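Local coordinates for protein nudix hydrolase DR_0079 (Deinococcus radiodurans, PDB 2O5F) that hydrolyses nucleoside di- and triphosphates to monophosphates with magnesium as cofactor, strongly preferring the cytosine ribonucleotides CDP and CTP, at residues Ala96-Pro101 and Glu120-Ala125; Val34-Ala39 and Ser114-Tyr119; Gln109-Ser114 and Leu159-Arg164; Asn38-Asn43 and Leu64-Gly69. One frame throughout, in Å; residues are numbered along the deposited sequence.

Contact 1. Residues Ala96-Pro101 and Glu120-Ala125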
loop_
_atom_site.group_PDB
_atom_site.type_symbol
_atom_site.label_atom_id
_atom_site.label_comp_id
_atom_site.label_asym_id
_atom_site.label_seq_id
_atom_site.Cartn_x
_atom_site.Cartn_y
_atom_site.Cartn_z
ATOM N N ALA A 96 3.482 -0.660 -17.869
ATOM C CA ALA A 96 2.488 -0.701 -18.937
ATOM C C ALA A 96 1.348 0.280 -18.685
ATOM O O ALA A 96 0.454 0.435 -19.515
ATOM C CB ALA A 96 1.932 -2.115 -19.077
ATOM N N LEU A 97 1.375 0.941 -17.535
ATOM C CA LEU A 97 0.326 1.893 -17.206
ATOM C C LEU A 97 0.922 3.208 -16.723
ATOM O O LEU A 97 2.135 3.329 -16.548
ATOM C CB LEU A 97 -0.582 1.316 -16.117
ATOM C CG LEU A 97 -1.195 -0.065 -16.364
ATOM C CD1 LEU A 97 -2.111 -0.410 -15.199
ATOM C CD2 LEU A 97 -1.972 -0.076 -17.670
ATOM N N SER A 98 0.062 4.195 -16.510
ATOM C CA SER A 98 0.508 5.488 -16.020
ATOM C C SER A 98 0.460 5.475 -14.489
ATOM O O SER A 98 -0.541 5.065 -13.902
ATOM C CB SER A 98 -0.403 6.593 -16.562
ATOM O OG SER A 98 -0.159 7.826 -15.902
ATOM N N TRP A 99 1.550 5.904 -13.853
ATOM C CA TRP A 99 1.629 5.962 -12.393
ATOM C C TRP A 99 2.576 7.062 -11.941
ATOM O O TRP A 99 3.368 7.586 -12.724
ATOM C CB TRP A 99 2.115 4.635 -11.796
ATOM C CG TRP A 99 3.516 4.256 -12.183
ATOM C CD1 TRP A 99 3.894 3.563 -13.293
ATOM C CD2 TRP A 99 4.728 4.541 -11.458
ATOM N NE1 TRP A 99 5.252 3.394 -13.304
ATOM C CE2 TRP A 99 5.791 3.981 -12.191
ATOM C CE3 TRP A 99 5.011 5.213 -10.258
ATOM C CZ2 TRP A 99 7.127 4.069 -11.774
ATOM C CZ3 TRP A 99 6.341 5.301 -9.839
ATOM C CH2 TRP A 99 7.382 4.728 -10.601
ATOM N N ARG A 100 2.500 7.412 -10.666
ATOM C CA ARG A 100 3.374 8.442 -10.143
ATOM C C ARG A 100 3.365 8.432 -8.629
ATOM O O ARG A 100 2.421 7.941 -8.005
ATOM C CB ARG A 100 2.924 9.824 -10.629
ATOM C CG ARG A 100 1.626 10.303 -10.003
ATOM C CD ARG A 100 1.401 11.781 -10.275
ATOM N NE ARG A 100 0.274 12.315 -9.515
ATOM C CZ ARG A 100 -0.994 11.971 -9.712
ATOM N NH1 ARG A 100 -1.307 11.089 -10.653
ATOM N NH2 ARG A 100 -1.950 12.510 -8.966
ATOM N N PRO A 101 4.437 8.950 -8.018
ATOM C CA PRO A 101 4.512 8.999 -6.562
ATOM C C PRO A 101 3.423 9.961 -6.103
ATOM O O PRO A 101 3.335 11.087 -6.593
ATOM C CB PRO A 101 5.908 9.555 -6.311
ATOM C CG PRO A 101 6.688 9.026 -7.470
ATOM C CD PRO A 101 5.743 9.274 -8.621
ATOM N N GLU A 120 0.097 6.267 -7.150
ATOM C CA GLU A 120 -1.232 6.240 -7.733
ATOM C C GLU A 120 -1.077 5.637 -9.126
ATOM O O GLU A 120 -0.275 6.113 -9.929
ATOM C CB GLU A 120 -1.839 7.642 -7.831
ATOM C CG GLU A 120 -3.222 7.637 -8.467
ATOM C CD GLU A 120 -3.861 9.009 -8.516
ATOM O OE1 GLU A 120 -3.364 9.869 -9.278
ATOM O OE2 GLU A 120 -4.852 9.225 -7.782
ATOM N N LEU A 121 -1.824 4.569 -9.386
ATOM C CA LEU A 121 -1.803 3.881 -10.671
ATOM C C LEU A 121 -3.095 4.288 -11.378
ATOM O O LEU A 121 -4.155 4.331 -10.752
ATOM C CB LEU A 121 -1.782 2.363 -10.447
ATOM C CG LEU A 121 -1.177 1.432 -11.504
ATOM C CD1 LEU A 121 0.330 1.656 -11.557
ATOM C CD2 LEU A 121 -1.469 -0.031 -11.143
ATOM N N ARG A 122 -3.013 4.603 -12.668
ATOM C CA ARG A 122 -4.200 5.004 -13.422
ATOM C C ARG A 122 -4.662 3.922 -14.399
ATOM O O ARG A 122 -3.898 3.488 -15.262
ATOM C CB ARG A 122 -3.929 6.300 -14.206
ATOM C CG ARG A 122 -3.465 7.489 -13.375
ATOM C CD ARG A 122 -4.382 7.725 -12.184
ATOM N NE ARG A 122 -5.784 7.780 -12.582
ATOM C CZ ARG A 122 -6.343 8.803 -13.218
ATOM N NH1 ARG A 122 -5.617 9.871 -13.527
ATOM N NH2 ARG A 122 -7.624 8.753 -13.554
ATOM N N SER A 123 -5.918 3.504 -14.262
ATOM C CA SER A 123 -6.498 2.497 -15.136
ATOM C C SER A 123 -7.996 2.373 -14.934
ATOM O O SER A 123 -8.490 2.483 -13.809
ATOM C CB SER A 123 -5.873 1.124 -14.891
ATOM O OG SER A 123 -6.450 0.153 -15.758
ATOM N N ASP A 124 -8.720 2.150 -16.024
ATOM C CA ASP A 124 -10.162 1.970 -15.935
ATOM C C ASP A 124 -10.496 0.485 -15.962
ATOM O O ASP A 124 -11.642 0.103 -15.788
ATOM C CB ASP A 124 -10.870 2.687 -17.089
ATOM C CG ASP A 124 -11.049 4.170 -16.828
ATOM O OD1 ASP A 124 -11.707 4.518 -15.833
ATOM O OD2 ASP A 124 -10.534 4.989 -17.609
ATOM N N ALA A 125 -9.484 -0.351 -16.178
ATOM C CA ALA A 125 -9.691 -1.789 -16.228
ATOM C C ALA A 125 -9.632 -2.409 -14.839
ATOM O O ALA A 125 -8.825 -2.004 -13.996
ATOM C CB ALA A 125 -8.640 -2.442 -17.120
#

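Contact 2. Residues Val34-Ala39 and Ser114-Tyr119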
loop_
_atom_site.group_PDB
_atom_site.type_symbol
_atom_site.label_atom_id
_atom_site.label_comp_id
_atom_site.label_asym_id
_atom_site.label_seq_id
_atom_site.Cartn_x
_atom_site.Cartn_y
_atom_site.Cartn_z
ATOM N N VAL A 34 10.929 0.146 9.584
ATOM C CA VAL A 34 11.053 -0.442 8.252
ATOM C C VAL A 34 10.250 0.328 7.206
ATOM O O VAL A 34 9.475 1.234 7.538
ATOM C CB VAL A 34 10.617 -1.927 8.227
ATOM C CG1 VAL A 34 11.478 -2.734 9.199
ATOM C CG2 VAL A 34 9.140 -2.059 8.580
ATOM N N ARG A 35 10.443 -0.044 5.941
ATOM C CA ARG A 35 9.781 0.617 4.819
ATOM C C ARG A 35 8.766 -0.272 4.093
ATOM O O ARG A 35 8.978 -1.472 3.913
ATOM C CB ARG A 35 10.842 1.111 3.817
ATOM C CG ARG A 35 12.014 1.818 4.496
ATOM C CD ARG A 35 12.830 2.753 3.595
ATOM N NE ARG A 35 13.771 2.071 2.725
ATOM C CZ ARG A 35 14.901 2.606 2.259
ATOM N NH1 ARG A 35 15.260 3.851 2.572
ATOM N NH2 ARG A 35 15.682 1.885 1.475
ATOM N N VAL A 36 7.650 0.331 3.700
ATOM C CA VAL A 36 6.611 -0.370 2.955
ATOM C C VAL A 36 6.182 0.520 1.791
ATOM O O VAL A 36 6.525 1.700 1.743
ATOM C CB VAL A 36 5.359 -0.665 3.828
ATOM C CG1 VAL A 36 5.744 -1.557 5.007
ATOM C CG2 VAL A 36 4.737 0.641 4.322
ATOM N N VAL A 37 5.451 -0.055 0.847
ATOM C CA VAL A 37 4.939 0.712 -0.280
ATOM C C VAL A 37 3.435 0.472 -0.293
ATOM O O VAL A 37 2.958 -0.590 0.116
ATOM C CB VAL A 37 5.547 0.261 -1.642
ATOM C CG1 VAL A 37 6.939 0.855 -1.826
ATOM C CG2 VAL A 37 5.617 -1.263 -1.708
ATOM N N ASN A 38 2.694 1.475 -0.742
ATOM C CA ASN A 38 1.249 1.388 -0.823
ATOM C C ASN A 38 0.862 2.114 -2.100
ATOM O O ASN A 38 1.517 3.083 -2.489
ATOM C CB ASN A 38 0.590 2.059 0.386
ATOM C CG ASN A 38 0.644 1.195 1.641
ATOM O OD1 ASN A 38 0.132 0.081 1.658
ATOM N ND2 ASN A 38 1.265 1.709 2.693
ATOM N N ALA A 39 -0.173 1.631 -2.768
ATOM C CA ALA A 39 -0.618 2.282 -3.992
ATOM C C ALA A 39 -2.111 2.130 -4.157
ATOM O O ALA A 39 -2.719 1.192 -3.645
ATOM C CB ALA A 39 0.103 1.698 -5.204
ATOM N N SER A 114 4.650 2.514 9.045
ATOM C CA SER A 114 6.038 2.481 8.596
ATOM C C SER A 114 6.365 3.634 7.667
ATOM O O SER A 114 5.495 4.411 7.286
ATOM C CB SER A 114 6.311 1.192 7.809
ATOM O OG SER A 114 5.877 0.044 8.490
ATOM N N PHE A 115 7.640 3.724 7.296
ATOM C CA PHE A 115 8.075 4.721 6.343
ATOM C C PHE A 115 7.482 4.219 5.042
ATOM O O PHE A 115 7.407 3.009 4.812
ATOM C CB PHE A 115 9.599 4.754 6.280
ATOM C CG PHE A 115 10.209 5.628 7.330
ATOM C CD1 PHE A 115 10.269 7.005 7.146
ATOM C CD2 PHE A 115 10.684 5.088 8.518
ATOM C CE1 PHE A 115 10.793 7.835 8.132
ATOM C CE2 PHE A 115 11.210 5.913 9.512
ATOM C CZ PHE A 115 11.264 7.293 9.312
ATOM N N MET A 116 7.043 5.125 4.186
ATOM C CA MET A 116 6.436 4.663 2.963
ATOM C C MET A 116 6.326 5.669 1.849
ATOM O O MET A 116 6.366 6.884 2.053
ATOM C CB MET A 116 5.025 4.152 3.258
ATOM C CG MET A 116 4.096 5.214 3.840
ATOM S SD MET A 116 2.412 4.596 4.084
ATOM C CE MET A 116 2.580 3.612 5.565
ATOM N N CYS A 117 6.197 5.123 0.653
ATOM C CA CYS A 117 5.965 5.927 -0.516
ATOM C C CYS A 117 4.618 5.389 -0.970
ATOM O O CYS A 117 4.405 4.168 -1.003
ATOM C CB CYS A 117 7.008 5.688 -1.600
ATOM S SG CYS A 117 6.780 6.797 -3.003
ATOM N N VAL A 118 3.711 6.306 -1.285
ATOM C CA VAL A 118 2.377 5.958 -1.751
ATOM C C VAL A 118 2.335 6.371 -3.217
ATOM O O VAL A 118 2.756 7.472 -3.572
ATOM C CB VAL A 118 1.284 6.725 -0.970
ATOM C CG1 VAL A 118 -0.098 6.179 -1.317
ATOM C CG2 VAL A 118 1.541 6.616 0.526
ATOM N N TYR A 119 1.845 5.474 -4.062
ATOM C CA TYR A 119 1.763 5.723 -5.495
ATOM C C TYR A 119 0.326 5.710 -5.969
ATOM O O TYR A 119 -0.561 5.206 -5.283
ATOM C CB TYR A 119 2.505 4.624 -6.250
ATOM C CG TYR A 119 3.956 4.501 -5.896
ATOM C CD1 TYR A 119 4.912 5.327 -6.493
ATOM C CD2 TYR A 119 4.386 3.557 -4.960
ATOM C CE1 TYR A 119 6.256 5.210 -6.171
ATOM C CE2 TYR A 119 5.728 3.437 -4.632
ATOM C CZ TYR A 119 6.655 4.263 -5.240
ATOM O OH TYR A 119 7.988 4.135 -4.921
#

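Contact 3. Residues Gln109-Ser114 and Leu159-Arg164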
loop_
_atom_site.group_PDB
_atom_site.type_symbol
_atom_site.label_atom_id
_atom_site.label_comp_id
_atom_site.label_asym_id
_atom_site.label_seq_id
_atom_site.Cartn_x
_atom_site.Cartn_y
_atom_site.Cartn_z
ATOM N N GLN A 109 5.742 11.175 12.034
ATOM C CA GLN A 109 5.081 12.437 11.720
ATOM C C GLN A 109 3.596 12.260 11.431
ATOM O O GLN A 109 2.883 13.234 11.187
ATOM C CB GLN A 109 5.743 13.091 10.512
ATOM C CG GLN A 109 7.189 13.469 10.726
ATOM C CD GLN A 109 7.732 14.247 9.550
ATOM O OE1 GLN A 109 7.692 13.774 8.417
ATOM N NE2 GLN A 109 8.235 15.448 9.809
ATOM N N THR A 110 3.145 11.010 11.464
ATOM C CA THR A 110 1.759 10.646 11.195
ATOM C C THR A 110 1.430 9.444 12.067
ATOM O O THR A 110 2.238 9.039 12.905
ATOM C CB THR A 110 1.578 10.185 9.737
ATOM O OG1 THR A 110 2.365 9.005 9.509
ATOM C CG2 THR A 110 2.008 11.274 8.763
ATOM N N THR A 111 0.247 8.869 11.884
ATOM C CA THR A 111 -0.087 7.675 12.648
ATOM C C THR A 111 0.001 6.451 11.742
ATOM O O THR A 111 -0.612 5.417 12.016
ATOM C CB THR A 111 -1.496 7.742 13.314
ATOM O OG1 THR A 111 -2.438 8.372 12.435
ATOM C CG2 THR A 111 -1.419 8.498 14.626
ATOM N N LEU A 112 0.770 6.577 10.661
ATOM C CA LEU A 112 0.968 5.467 9.739
ATOM C C LEU A 112 2.024 4.550 10.358
ATOM O O LEU A 112 2.912 5.006 11.088
ATOM C CB LEU A 112 1.407 5.967 8.358
ATOM C CG LEU A 112 0.336 6.779 7.614
ATOM C CD1 LEU A 112 0.955 7.441 6.389
ATOM C CD2 LEU A 112 -0.829 5.866 7.197
ATOM N N SER A 113 1.916 3.261 10.059
ATOM C CA SER A 113 2.792 2.221 10.615
ATOM C C SER A 113 4.293 2.196 10.286
ATOM O O SER A 113 5.107 1.870 11.154
ATOM C CB SER A 113 2.208 0.856 10.265
ATOM O OG SER A 113 2.101 0.718 8.863
ATOM N N SER A 114 4.650 2.514 9.045
ATOM C CA SER A 114 6.038 2.481 8.596
ATOM C C SER A 114 6.365 3.634 7.667
ATOM O O SER A 114 5.495 4.411 7.286
ATOM C CB SER A 114 6.311 1.192 7.809
ATOM O OG SER A 114 5.877 0.044 8.490
ATOM N N LEU A 159 -5.344 2.209 6.080
ATOM C CA LEU A 159 -6.128 2.535 4.896
ATOM C C LEU A 159 -6.853 3.872 5.001
ATOM O O LEU A 159 -6.700 4.720 4.132
ATOM C CB LEU A 159 -7.127 1.415 4.600
ATOM C CG LEU A 159 -8.022 1.618 3.377
ATOM C CD1 LEU A 159 -7.172 1.874 2.130
ATOM C CD2 LEU A 159 -8.892 0.383 3.188
ATOM N N ALA A 160 -7.632 4.061 6.063
ATOM C CA ALA A 160 -8.375 5.301 6.239
ATOM C C ALA A 160 -7.465 6.530 6.218
ATOM O O ALA A 160 -7.740 7.494 5.497
ATOM C CB ALA A 160 -9.178 5.266 7.537
ATOM N N GLU A 161 -6.386 6.499 6.999
ATOM C CA GLU A 161 -5.456 7.628 7.060
ATOM C C GLU A 161 -4.801 7.907 5.701
ATOM O O GLU A 161 -4.621 9.069 5.326
ATOM C CB GLU A 161 -4.383 7.387 8.139
ATOM C CG GLU A 161 -3.296 8.475 8.208
ATOM C CD GLU A 161 -2.449 8.420 9.488
ATOM O OE1 GLU A 161 -2.446 7.383 10.177
ATOM O OE2 GLU A 161 -1.772 9.418 9.803
ATOM N N LEU A 162 -4.446 6.856 4.965
ATOM C CA LEU A 162 -3.832 7.053 3.649
ATOM C C LEU A 162 -4.797 7.731 2.684
ATOM O O LEU A 162 -4.404 8.608 1.899
ATOM C CB LEU A 162 -3.380 5.719 3.048
ATOM C CG LEU A 162 -2.089 5.136 3.623
ATOM C CD1 LEU A 162 -1.793 3.798 2.949
ATOM C CD2 LEU A 162 -0.929 6.121 3.374
ATOM N N VAL A 163 -6.061 7.322 2.735
ATOM C CA VAL A 163 -7.071 7.907 1.859
ATOM C C VAL A 163 -7.285 9.377 2.201
ATOM O O VAL A 163 -7.352 10.229 1.310
ATOM C CB VAL A 163 -8.416 7.157 1.969
ATOM C CG1 VAL A 163 -9.516 7.923 1.231
ATOM C CG2 VAL A 163 -8.271 5.765 1.388
ATOM N N ARG A 164 -7.390 9.677 3.492
ATOM C CA ARG A 164 -7.587 11.054 3.919
ATOM C C ARG A 164 -6.375 11.937 3.619
ATOM O O ARG A 164 -6.526 13.067 3.151
ATOM C CB ARG A 164 -7.917 11.118 5.416
ATOM C CG ARG A 164 -9.313 10.622 5.759
ATOM C CD ARG A 164 -9.729 11.044 7.157
ATOM N NE ARG A 164 -11.177 10.943 7.329
ATOM C CZ ARG A 164 -11.811 9.851 7.739
ATOM N NH1 ARG A 164 -11.128 8.753 8.033
ATOM N NH2 ARG A 164 -13.132 9.853 7.838
#

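Contact 4. Residues Asn38-Asn43 and Leu64-Gly69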
loop_
_atom_site.group_PDB
_atom_site.type_symbol
_atom_site.label_atom_id
_atom_site.label_comp_id
_atom_site.label_asym_id
_atom_site.label_seq_id
_atom_site.Cartn_x
_atom_site.Cartn_y
_atom_site.Cartn_z
ATOM N N ASN A 38 2.694 1.475 -0.742
ATOM C CA ASN A 38 1.249 1.388 -0.823
ATOM C C ASN A 38 0.862 2.114 -2.100
ATOM O O ASN A 38 1.517 3.083 -2.489
ATOM C CB ASN A 38 0.590 2.059 0.386
ATOM C CG ASN A 38 0.644 1.195 1.641
ATOM O OD1 ASN A 38 0.132 0.081 1.658
ATOM N ND2 ASN A 38 1.265 1.709 2.693
ATOM N N ALA A 39 -0.173 1.631 -2.768
ATOM C CA ALA A 39 -0.618 2.282 -3.992
ATOM C C ALA A 39 -2.111 2.130 -4.157
ATOM O O ALA A 39 -2.719 1.192 -3.645
ATOM C CB ALA A 39 0.103 1.698 -5.204
ATOM N N PHE A 40 -2.686 3.093 -4.866
ATOM C CA PHE A 40 -4.098 3.114 -5.151
ATOM C C PHE A 40 -4.257 3.117 -6.660
ATOM O O PHE A 40 -3.541 3.828 -7.364
ATOM C CB PHE A 40 -4.745 4.377 -4.583
ATOM C CG PHE A 40 -4.896 4.365 -3.094
ATOM C CD1 PHE A 40 -5.813 3.519 -2.486
ATOM C CD2 PHE A 40 -4.127 5.205 -2.295
ATOM C CE1 PHE A 40 -5.969 3.507 -1.094
ATOM C CE2 PHE A 40 -4.272 5.200 -0.900
ATOM C CZ PHE A 40 -5.198 4.346 -0.304
ATOM N N LEU A 41 -5.179 2.300 -7.142
ATOM C CA LEU A 41 -5.489 2.233 -8.560
ATOM C C LEU A 41 -6.739 3.103 -8.694
ATOM O O LEU A 41 -7.775 2.790 -8.109
ATOM C CB LEU A 41 -5.810 0.790 -8.952
ATOM C CG LEU A 41 -6.254 0.543 -10.397
ATOM C CD1 LEU A 41 -5.084 0.805 -11.340
ATOM C CD2 LEU A 41 -6.735 -0.895 -10.548
ATOM N N ARG A 42 -6.649 4.202 -9.441
ATOM C CA ARG A 42 -7.805 5.080 -9.606
ATOM C C ARG A 42 -8.242 5.181 -11.063
ATOM O O ARG A 42 -7.414 5.356 -11.960
ATOM C CB ARG A 42 -7.504 6.486 -9.070
ATOM C CG ARG A 42 -8.711 7.421 -9.117
ATOM C CD ARG A 42 -8.357 8.837 -8.698
ATOM N NE ARG A 42 -7.290 9.385 -9.530
ATOM C CZ ARG A 42 -6.848 10.636 -9.460
ATOM N NH1 ARG A 42 -7.384 11.485 -8.590
ATOM N NH2 ARG A 42 -5.865 11.039 -10.255
ATOM N N ASN A 43 -9.545 5.073 -11.300
ATOM C CA ASN A 43 -10.058 5.155 -12.658
ATOM C C ASN A 43 -10.438 6.588 -13.036
ATOM O O ASN A 43 -10.221 7.524 -12.272
ATOM C CB ASN A 43 -11.253 4.211 -12.852
ATOM C CG ASN A 43 -12.449 4.549 -11.966
ATOM O OD1 ASN A 43 -12.581 5.663 -11.461
ATOM N ND2 ASN A 43 -13.344 3.573 -11.791
ATOM N N LEU A 64 -10.807 -4.673 4.034
ATOM C CA LEU A 64 -10.537 -3.714 2.962
ATOM C C LEU A 64 -9.068 -3.312 3.065
ATOM O O LEU A 64 -8.526 -3.217 4.163
ATOM C CB LEU A 64 -11.409 -2.473 3.146
ATOM C CG LEU A 64 -12.919 -2.701 3.073
ATOM C CD1 LEU A 64 -13.662 -1.528 3.695
ATOM C CD2 LEU A 64 -13.317 -2.906 1.621
ATOM N N ASP A 65 -8.428 -3.049 1.930
ATOM C CA ASP A 65 -7.020 -2.668 1.951
ATOM C C ASP A 65 -6.673 -1.779 0.762
ATOM O O ASP A 65 -7.528 -1.496 -0.073
ATOM C CB ASP A 65 -6.163 -3.936 1.919
ATOM C CG ASP A 65 -4.706 -3.681 2.277
ATOM O OD1 ASP A 65 -4.387 -2.586 2.783
ATOM O OD2 ASP A 65 -3.888 -4.597 2.059
ATOM N N VAL A 66 -5.423 -1.329 0.695
ATOM C CA VAL A 66 -4.984 -0.513 -0.434
ATOM C C VAL A 66 -4.975 -1.442 -1.647
ATOM O O VAL A 66 -4.945 -2.672 -1.504
ATOM C CB VAL A 66 -3.535 0.040 -0.239
ATOM C CG1 VAL A 66 -3.506 1.085 0.865
ATOM C CG2 VAL A 66 -2.583 -1.111 0.100
ATOM N N SER A 67 -4.987 -0.858 -2.842
ATOM C CA SER A 67 -4.970 -1.640 -4.078
ATOM C C SER A 67 -3.746 -2.554 -4.150
ATOM O O SER A 67 -3.855 -3.728 -4.513
ATOM C CB SER A 67 -4.958 -0.707 -5.290
ATOM O OG SER A 67 -6.029 0.238 -5.226
ATOM N N VAL A 68 -2.586 -1.994 -3.815
ATOM C CA VAL A 68 -1.312 -2.725 -3.844
ATOM C C VAL A 68 -0.498 -2.299 -2.627
ATOM O O VAL A 68 -0.335 -1.110 -2.377
ATOM C CB VAL A 68 -0.456 -2.355 -5.081
ATOM C CG1 VAL A 68 0.684 -3.348 -5.228
ATOM C CG2 VAL A 68 -1.310 -2.302 -6.324
ATOM N N GLY A 69 0.027 -3.259 -1.875
ATOM C CA GLY A 69 0.817 -2.885 -0.717
ATOM C C GLY A 69 1.689 -3.993 -0.172
ATOM O O GLY A 69 1.314 -5.162 -0.213
#

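Contact 1. Residues Ala96-Pro101 and Glu120-Ala125
W99 and L121 form a non-hydrogen-bonded pair between two antiparallel strands whose axes come within 4.8 Å at 166°, and next to them R100 and E120 are tied by two backbone bonds, R100 N to E120 O at 3.2 Å and E120 N to R100 O at 3.0 Å. One step further along, R122 N donates to S98 O, 2.8 Å away.

On one face, methyl CD1 of L121 sits 3.5 Å from W99 CB, while the indole runs off from the partner strand; a chi1 of 64° sets W99 CG between backbone N and carbonyl carbon. The other methyl of L121, CD2, meets L97 CD1 at 4.1 Å, the two side chains crossing at about a right angle.

The opposite face is charged. R100 and E120 lie side by side, pointing the same way, and R100 NH1 makes a salt bridge of 2.8 Å to E120 OE1, weak and bent as a hydrogen bond; the guanidinium and carboxylate planes stand 71° apart. R42 shares that oxygen, and Y167 OH bonds to OE2. This is the open end of the beta hairpin 98-105/115-122, at the edge of the mixed sheet of the Nudix fold.

Contact 2. Residues Val34-Ala39 and Ser114-Tyr119
F115 O takes the N-H of V36 at 2.9 Å, nearly straight at 165°, and has R35 CA on it as a CA-H...O contact at 3.4 Å. It belongs to the parallel strand pair 35-42/115-122 in the middle of the mixed sheet of the Nudix fold, the strands running 18° apart. N38 continues the ladder with both its backbone N and its backbone O: the N donates to C117 O, and the O receives Y119 N at 2.9 Å.

On the face of V36, N38 and M116, the side chains of V36 and M116 lie alongside each other, with V36 CG2 3.7 Å from M116 CB. The other methyl, CG1, comes to 3.8 Å from S114 OG, a hydroxyl that is bonded to W31 O. An alanine in place of V36 would probably open a gap beside M116 and S114 and leave the thioether chain freer to turn. L162 of helix 159-166 packs on this face.

On the other face, V37 CG1 meets the Y119 ring at its edge, 4.0 Å from CE2, while F82 of the Nudix helix stacks on that ring. Back on the first face, a bend at chi3 (77°) places M116 CE near N38, and N38 ND2 makes a weak bond of 3.4 Å to M116 SD.

Contact 3. Residues Gln109-Ser114 and Leu159-Arg164
T111 and E161 meet where the loop between strands 98-105 and 115-122 comes up against helix 159-166, a loop-to-helix contact on one side of the Nudix sheet. The firm bond to the carboxylate of E161 comes from the backbone: T111 N donates to OE2 at 3.0 Å, with an angle of 162° and on the syn lone pair, the side of the other oxygen. The hydroxyl OG1 of T111 lies 2.5 Å from E161 OE1, in the sense of a donor to it, but so short that the distance is doubtful. The side chains cross at about a right angle, and a chi1 of 39° holds T111 OG1 between backbone N and carbonyl carbon, on the side of the carboxylate.

Beside this polar contact the leucines meet. L112 CD2 lies 3.7 Å from E161 CG, on the aliphatic part of the glutamate chain, and L112 CD1 meets L162 CD2 at 3.8 Å. One leucine of the loop is thereby shared between two successive residues of the helix.

In the second shell, R165, one turn further along the same helix, makes a salt bridge from NE to E161 OE2; together with the T111 N bond this would probably favour a charged carboxylate and limit its rotation. F105 of strand 98-105 touches both L112 and L162. The loop is shaped by an ST turn at T110, whose OG1 also bonds to S106 O and accepts the backbone N of L112 at 3.1 Å.

Contact 4. Residues Asn38-Asn43 and Leu64-Gly69
The F40 ring and the carboxamide of N38 meet the same valine, V66; the side chains of F40 and N38 each cross that of V66 at about a right angle. V66 CG1 approaches the ring obliquely, 3.9 Å from F40 CZ. Its other methyl, CG2, sits 3.3 Å from N38 OD1; a chi1 of -69° puts CG1 anti to the carbonyl carbon, and CG2 becomes the closer of the two methyls to the amide oxygen.

The backbones join through A39 and V68, with A39 N donating to V68 O at 2.8 Å and V68 N returning to A39 O at 3.2 Å. The donor of that second bond lies above the carbonyl plane, 36° out of it. S67 and V68 both face A39, a classic beta bulge. S67 then uses its side chain where a strand would use its backbone: OG accepts L41 N at 2.9 Å and bonds also to W49 O, bridging to strand 48-52. An alanine in place of S67 would probably leave L41 N and W49 O each without this partner and weaken the hold on the bulge.

At G69, the first residue of the Nudix box, a CB would clash with N38 OD1, and the backbone N bonds to E89 OE1. V68 packs on E85, E89 and L90 of helix 78-90, whereas F40 and N38 turn to helix 159-166, with L159 and V163 on the phenylalanine and L162 on the asparagine.

How the contacts relate
Contacts 4, 2 and 1 follow one another across a single mixed sheet, ordered 68-71, 35-42, 115-122, 98-105. Contacts 2 and 4 share N38 and A39; contacts 1 and 4, their centres about 11 Å apart, are stitched by L121 N to F40 O and L121 O to R42 N, each 2.8 Å and probably hydrogen bonds. W99 of contact 1 packs on Y119 of contact 2. Contact 3 adds helix 159-166 to one face, where L162 touches N38, M116 and V118. The opposite face carries the Nudix helix with E85 and E89, inferred magnesium ligands: their side chains lie about 4 and 3 Å from V68, but about 10 Å from L121.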